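Local coordinates for protein exopolyphosphatase (Aquifex aeolicus, PDB 1T6C) that probably hydrolyses phosphoanhydride bonds, as in inorganic polyphosphate or guanosine pentaphosphate, as a member of the Ppx/GppA phosphatase family, at residues 197-202 with 282-287; 246-251 with 276-281. One frame throughout, in Å; residues are numbered along the deposited sequence. Where two conformers were deposited one is given.

Contact 1: residues 197-202 with 282-287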
loop_
_atom_site.group_PDB
_atom_site.type_symbol
_atom_site.label_atom_id
_atom_site.label_comp_id
_atom_site.label_asym_id
_atom_site.label_seq_id
_atom_site.Cartn_x
_atom_site.Cartn_y
_atom_site.Cartn_z
ATOM N N LYS A 197 -2.250 21.984 5.088
ATOM C CA LYS A 197 -3.705 22.141 5.329
ATOM C C LYS A 197 -4.346 20.797 5.670
ATOM O O LYS A 197 -5.112 20.680 6.654
ATOM C CB LYS A 197 -4.403 22.742 4.110
ATOM C CG LYS A 197 -5.978 22.728 4.113
ATOM C CD LYS A 197 -6.632 23.126 2.740
ATOM C CE LYS A 197 -8.082 22.582 2.653
ATOM N NZ LYS A 197 -9.195 23.567 2.726
ATOM N N GLU A 198 -3.998 19.768 4.912
ATOM C CA GLU A 198 -4.625 18.457 5.093
ATOM C C GLU A 198 -4.035 17.690 6.261
ATOM O O GLU A 198 -4.782 17.086 7.042
ATOM C CB GLU A 198 -4.598 17.644 3.794
ATOM C CG GLU A 198 -5.402 18.285 2.666
ATOM C CD GLU A 198 -6.880 18.524 3.007
ATOM O OE1 GLU A 198 -7.729 17.719 2.581
ATOM O OE2 GLU A 198 -7.203 19.543 3.666
ATOM N N LEU A 199 -2.711 17.728 6.409
ATOM C CA LEU A 199 -2.051 16.902 7.421
ATOM C C LEU A 199 -2.196 17.469 8.812
ATOM O O LEU A 199 -2.134 16.738 9.779
ATOM C CB LEU A 199 -0.565 16.728 7.113
ATOM C CG LEU A 199 -0.305 15.815 5.938
ATOM C CD1 LEU A 199 1.196 15.757 5.644
ATOM C CD2 LEU A 199 -0.892 14.435 6.204
ATOM N N SER A 200 -2.440 18.762 8.924
ATOM C CA SER A 200 -2.549 19.360 10.250
ATOM C C SER A 200 -3.783 18.785 10.948
ATOM O O SER A 200 -3.846 18.711 12.184
ATOM C CB SER A 200 -2.602 20.882 10.143
ATOM O OG SER A 200 -1.333 21.360 9.732
ATOM N N LYS A 201 -4.751 18.341 10.170
ATOM C CA LYS A 201 -5.970 17.762 10.723
ATOM C C LYS A 201 -5.778 16.353 11.320
ATOM O O LYS A 201 -6.609 15.909 12.130
ATOM C CB LYS A 201 -7.052 17.729 9.647
ATOM C CG LYS A 201 -7.409 19.101 9.073
ATOM C CD LYS A 201 -8.441 18.913 7.938
ATOM C CE LYS A 201 -8.700 20.162 7.090
ATOM N NZ LYS A 201 -9.247 19.791 5.716
ATOM N N VAL A 202 -4.725 15.639 10.914
ATOM C CA VAL A 202 -4.443 14.310 11.475
ATOM C C VAL A 202 -3.370 14.275 12.540
ATOM O O VAL A 202 -3.124 13.224 13.136
ATOM C CB VAL A 202 -4.123 13.259 10.384
ATOM C CG1 VAL A 202 -5.188 13.326 9.297
ATOM C CG2 VAL A 202 -2.729 13.452 9.790
ATOM N N LEU A 282 7.658 13.623 3.943
ATOM C CA LEU A 282 8.493 14.720 4.495
ATOM C C LEU A 282 7.591 15.640 5.327
ATOM O O LEU A 282 7.886 15.946 6.502
ATOM C CB LEU A 282 9.173 15.471 3.341
ATOM C CG LEU A 282 10.127 16.577 3.778
ATOM C CD1 LEU A 282 11.366 15.953 4.437
ATOM C CD2 LEU A 282 10.464 17.409 2.540
ATOM N N LYS A 283 6.481 16.093 4.738
ATOM C CA LYS A 283 5.536 16.944 5.448
ATOM C C LYS A 283 4.913 16.237 6.659
ATOM O O LYS A 283 4.663 16.862 7.685
ATOM C CB LYS A 283 4.481 17.554 4.492
ATOM C CG LYS A 283 3.505 18.537 5.136
ATOM C CD LYS A 283 4.144 19.798 5.733
ATOM C CE LYS A 283 4.699 20.740 4.679
ATOM N NZ LYS A 283 5.083 22.072 5.331
ATOM N N THR A 284 4.699 14.930 6.572
ATOM C CA THR A 284 4.154 14.174 7.694
ATOM C C THR A 284 5.101 14.284 8.899
ATOM O O THR A 284 4.669 14.574 10.012
ATOM C CB THR A 284 3.960 12.698 7.312
ATOM O OG1 THR A 284 2.850 12.592 6.395
ATOM C CG2 THR A 284 3.581 11.863 8.509
ATOM N N LEU A 285 6.378 14.034 8.679
ATOM C CA LEU A 285 7.354 14.139 9.772
ATOM C C LEU A 285 7.396 15.563 10.362
ATOM O O LEU A 285 7.423 15.725 11.593
ATOM C CB LEU A 285 8.743 13.706 9.330
ATOM C CG LEU A 285 8.892 12.201 9.122
ATOM C CD1 LEU A 285 10.319 11.884 8.738
ATOM C CD2 LEU A 285 8.508 11.408 10.339
ATOM N N GLU A 286 7.354 16.570 9.505
ATOM C CA GLU A 286 7.348 17.968 9.985
ATOM C C GLU A 286 6.118 18.250 10.855
ATOM O O GLU A 286 6.198 18.799 11.974
ATOM C CB GLU A 286 7.416 18.932 8.795
ATOM C CG GLU A 286 7.446 20.394 9.207
ATOM C CD GLU A 286 7.376 21.392 8.072
ATOM O OE1 GLU A 286 7.355 21.013 6.900
ATOM O OE2 GLU A 286 7.340 22.601 8.385
ATOM N N ILE A 287 4.954 17.898 10.355
ATOM C CA ILE A 287 3.715 18.201 11.054
ATOM C C ILE A 287 3.594 17.447 12.358
ATOM O O ILE A 287 3.127 17.999 13.341
ATOM C CB ILE A 287 2.507 17.897 10.147
ATOM C CG1 ILE A 287 2.519 18.811 8.926
ATOM C CG2 ILE A 287 1.189 17.957 10.935
ATOM C CD1 ILE A 287 2.122 20.180 9.187
#
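Leu-199, in the C-terminal part of helix 185-199, turns its side chain onto helix 274-288, where it meets Lys-283, Thr-284 and Ile-287. Both helices belong to the actin-like fold of the Ppx/GppA family. In the conformer given, chi1 of Leu-199 (-72°) sets CG anti to the carbonyl carbon. Leu-199 CD1 meets two neighbours on one turn of the facing helix: it lies 3.6 Å from Lys-283 CG, in a slanting approach of the two side chains, and 3.6 Å from Thr-284 OG1, here with the side chains at about a right angle. A branched apolar residue suits this buried place, since its side chain also touches Leu-166 and Tyr-152 while CD1 meets the facing helix. Thr-284 can show its oxygen to a methyl because OG1 is hydrogen-bonded to Ile-280 O in its own helix and to the hydroxyl of Tyr-152. Lys-283 contributes only the aliphatic start of its chain. CG leaves anti to the backbone N (chi1 -176°), and the chain then bends at chi2 and chi3. Lys-283 NZ makes a salt bridge to Glu-286 OE1 (3.0 Å), from above the carboxylate plane, and a second one to Glu-196 of the helix opposite, so its positive charge is likely to be balanced by the two carboxylates. Ile-287 spreads its beta-branched side chain against Leu-199 and Ser-200. Ile-287 CG1 packs 4.1 Å from Leu-199 CB, and its CG2 sits against the backbone at Leu-199 O. No hydrogen bond crosses between the segments. At the exposed margin, Ser-200 OG, bonded back to Glu-196 O, comes 3.7 Å from Ile-287 CD1 in the conformer given.

Contact 2: residues 246-251 with 276-281; sequences KWFDTF and AGIGIF
Phe-248 and Ile-278 form the tight part of this contact, in which two helix segments run nearly antiparallel, their axes 9.5 Å apart at an angle of 155°. CG of Phe-248 stands anti to its backbone N (chi1 -170°), and the ring presents its edge to the other helix: Ile-278 CG2 lies in the ring plane and 3.8 Å from Phe-248 CB, while Phe-248 CD1 comes 3.7 Å from Gly-279 N. Glycine suits that place, because a beta carbon there would press against Phe-248 CE1. An alanine in place of Phe-248 would probably open a gap over Gly-279 and leave Phe-192, whose ring meets this one, without its aromatic neighbour. Ile-278 also meets Phe-251, its CD1 3.6 Å from Phe-251 CD1, the two side chains crossing at about a right angle. Toward Trp-247 the packing is looser; Ile-278 CD1 comes no nearer than 4.3 Å to Trp-247 O, and the partly exposed indole turns off to Glu-223, which accepts from NE1. The whole is apolar helix-to-helix packing, with a glycine accommodating an aromatic ring, within the helical layer of an actin-like domain.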
loop_
_atom_site.group_PDB
_atom_site.type_symbol
_atom_site.label_atom_id
_atom_site.label_comp_id
_atom_site.label_asym_id
_atom_site.label_seq_id
_atom_site.Cartn_x
_atom_site.Cartn_y
_atom_site.Cartn_z
ATOM N N LYS A 246 16.648 15.410 1.762
ATOM C CA LYS A 246 17.693 15.382 0.746
ATOM C C LYS A 246 17.245 14.633 -0.508
ATOM O O LYS A 246 17.535 15.077 -1.626
ATOM C CB LYS A 246 18.993 14.853 1.326
ATOM C CG LYS A 246 19.676 15.926 2.139
ATOM C CD LYS A 246 20.786 15.349 3.004
ATOM C CE LYS A 246 22.148 15.941 2.677
ATOM N NZ LYS A 246 23.203 15.210 3.447
ATOM N N TRP A 247 16.476 13.553 -0.345
ATOM C CA TRP A 247 15.914 12.846 -1.519
ATOM C C TRP A 247 14.853 13.663 -2.248
ATOM O O TRP A 247 14.765 13.629 -3.492
ATOM C CB TRP A 247 15.375 11.455 -1.135
ATOM C CG TRP A 247 16.478 10.486 -0.950
ATOM C CD1 TRP A 247 16.967 10.001 0.219
ATOM C CD2 TRP A 247 17.326 9.976 -1.978
ATOM N NE1 TRP A 247 18.056 9.195 -0.019
ATOM C CE2 TRP A 247 18.293 9.160 -1.371
ATOM C CE3 TRP A 247 17.344 10.100 -3.379
ATOM C CZ2 TRP A 247 19.271 8.510 -2.087
ATOM C CZ3 TRP A 247 18.310 9.441 -4.077
ATOM C CH2 TRP A 247 19.255 8.657 -3.439
ATOM N N PHE A 248 14.005 14.370 -1.503
ATOM C CA PHE A 248 13.056 15.284 -2.118
ATOM C C PHE A 248 13.793 16.333 -2.963
ATOM O O PHE A 248 13.476 16.568 -4.113
ATOM C CB PHE A 248 12.151 15.966 -1.082
ATOM C CG PHE A 248 11.027 16.715 -1.722
ATOM C CD1 PHE A 248 9.810 16.094 -1.970
ATOM C CD2 PHE A 248 11.189 18.024 -2.134
ATOM C CE1 PHE A 248 8.779 16.758 -2.639
ATOM C CE2 PHE A 248 10.174 18.678 -2.757
ATOM C CZ PHE A 248 8.965 18.041 -3.015
ATOM N N ASP A 249 14.826 16.926 -2.391
ATOM C CA ASP A 249 15.587 17.945 -3.088
ATOM C C ASP A 249 16.315 17.402 -4.326
ATOM O O ASP A 249 16.454 18.111 -5.326
ATOM C CB ASP A 249 16.569 18.598 -2.131
ATOM C CG ASP A 249 15.888 19.476 -1.105
ATOM O OD1 ASP A 249 14.680 19.839 -1.234
ATOM O OD2 ASP A 249 16.516 19.787 -0.073
ATOM N N THR A 250 16.710 16.134 -4.291
ATOM C CA THR A 250 17.356 15.474 -5.408
ATOM C C THR A 250 16.363 15.275 -6.528
ATOM O O THR A 250 16.591 15.680 -7.668
ATOM C CB THR A 250 17.911 14.119 -4.926
ATOM O OG1 THR A 250 19.018 14.374 -4.049
ATOM C CG2 THR A 250 18.479 13.283 -6.026
ATOM N N PHE A 251 15.226 14.681 -6.205
ATOM C CA PHE A 251 14.256 14.369 -7.261
ATOM C C PHE A 251 13.598 15.613 -7.834
ATOM O O PHE A 251 13.232 15.640 -8.999
ATOM C CB PHE A 251 13.218 13.364 -6.765
ATOM C CG PHE A 251 13.711 11.977 -6.773
ATOM C CD1 PHE A 251 14.017 11.332 -5.616
ATOM C CD2 PHE A 251 13.921 11.325 -7.977
ATOM C CE1 PHE A 251 14.484 10.008 -5.649
ATOM C CE2 PHE A 251 14.433 10.046 -8.007
ATOM C CZ PHE A 251 14.702 9.387 -6.839
ATOM N N ALA A 276 5.981 13.558 -5.354
ATOM C CA ALA A 276 4.790 13.808 -4.547
ATOM C C ALA A 276 4.713 12.857 -3.394
ATOM O O ALA A 276 4.367 13.261 -2.270
ATOM C CB ALA A 276 3.489 13.718 -5.405
ATOM N N GLY A 277 5.027 11.584 -3.631
ATOM C CA GLY A 277 5.058 10.610 -2.564
ATOM C C GLY A 277 6.053 10.982 -1.495
ATOM O O GLY A 277 5.761 10.896 -0.316
ATOM N N ILE A 278 7.259 11.348 -1.912
ATOM C CA ILE A 278 8.296 11.708 -0.944
ATOM C C ILE A 278 7.816 12.896 -0.125
ATOM O O ILE A 278 8.006 12.927 1.092
ATOM C CB ILE A 278 9.611 12.029 -1.647
ATOM C CG1 ILE A 278 10.174 10.798 -2.338
ATOM C CG2 ILE A 278 10.641 12.513 -0.632
ATOM C CD1 ILE A 278 11.292 11.144 -3.312
ATOM N N GLY A 279 7.159 13.859 -0.749
ATOM C CA GLY A 279 6.656 15.044 -0.060
ATOM C C GLY A 279 5.638 14.756 1.023
ATOM O O GLY A 279 5.654 15.408 2.090
ATOM N N ILE A 280 4.776 13.763 0.793
ATOM C CA ILE A 280 3.808 13.374 1.785
ATOM C C ILE A 280 4.533 12.938 3.046
ATOM O O ILE A 280 4.161 13.330 4.142
ATOM C CB ILE A 280 2.876 12.218 1.283
ATOM C CG1 ILE A 280 1.923 12.737 0.219
ATOM C CG2 ILE A 280 2.125 11.591 2.495
ATOM C CD1 ILE A 280 1.124 11.621 -0.440
ATOM N N PHE A 281 5.550 12.111 2.905
ATOM C CA PHE A 281 6.276 11.628 4.096
ATOM C C PHE A 281 7.080 12.732 4.738
ATOM O O PHE A 281 7.157 12.781 5.970
ATOM C CB PHE A 281 7.172 10.459 3.731
ATOM C CG PHE A 281 6.396 9.193 3.495
ATOM C CD1 PHE A 281 6.057 8.800 2.209
ATOM C CD2 PHE A 281 5.936 8.446 4.560
ATOM C CE1 PHE A 281 5.294 7.670 2.015
ATOM C CE2 PHE A 281 5.154 7.317 4.353
ATOM C CZ PHE A 281 4.858 6.933 3.102
#

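How the contacts relate
From the N terminus, the chain first supplies segment 197-202, on helix 185-199 and the residues after it, then passes through strands 208-212 and 238-240 and several helices to segment 246-251 on helix 241-251. Helix 274-288 serves both contacts: its residues 276-281 close the shorter loop of contact 2, and its residues 282-287 close the longer loop of contact 1. Contact 2 is therefore nested inside contact 1. Helix 274-288 thus joins helix 241-251 to the C-terminal part of helix 185-199, and the contact centres lie about 14 Å apart. They also touch directly, through Leu-199 CD1 against Ile-280 O and Leu-282 CD2 against Phe-248 CB.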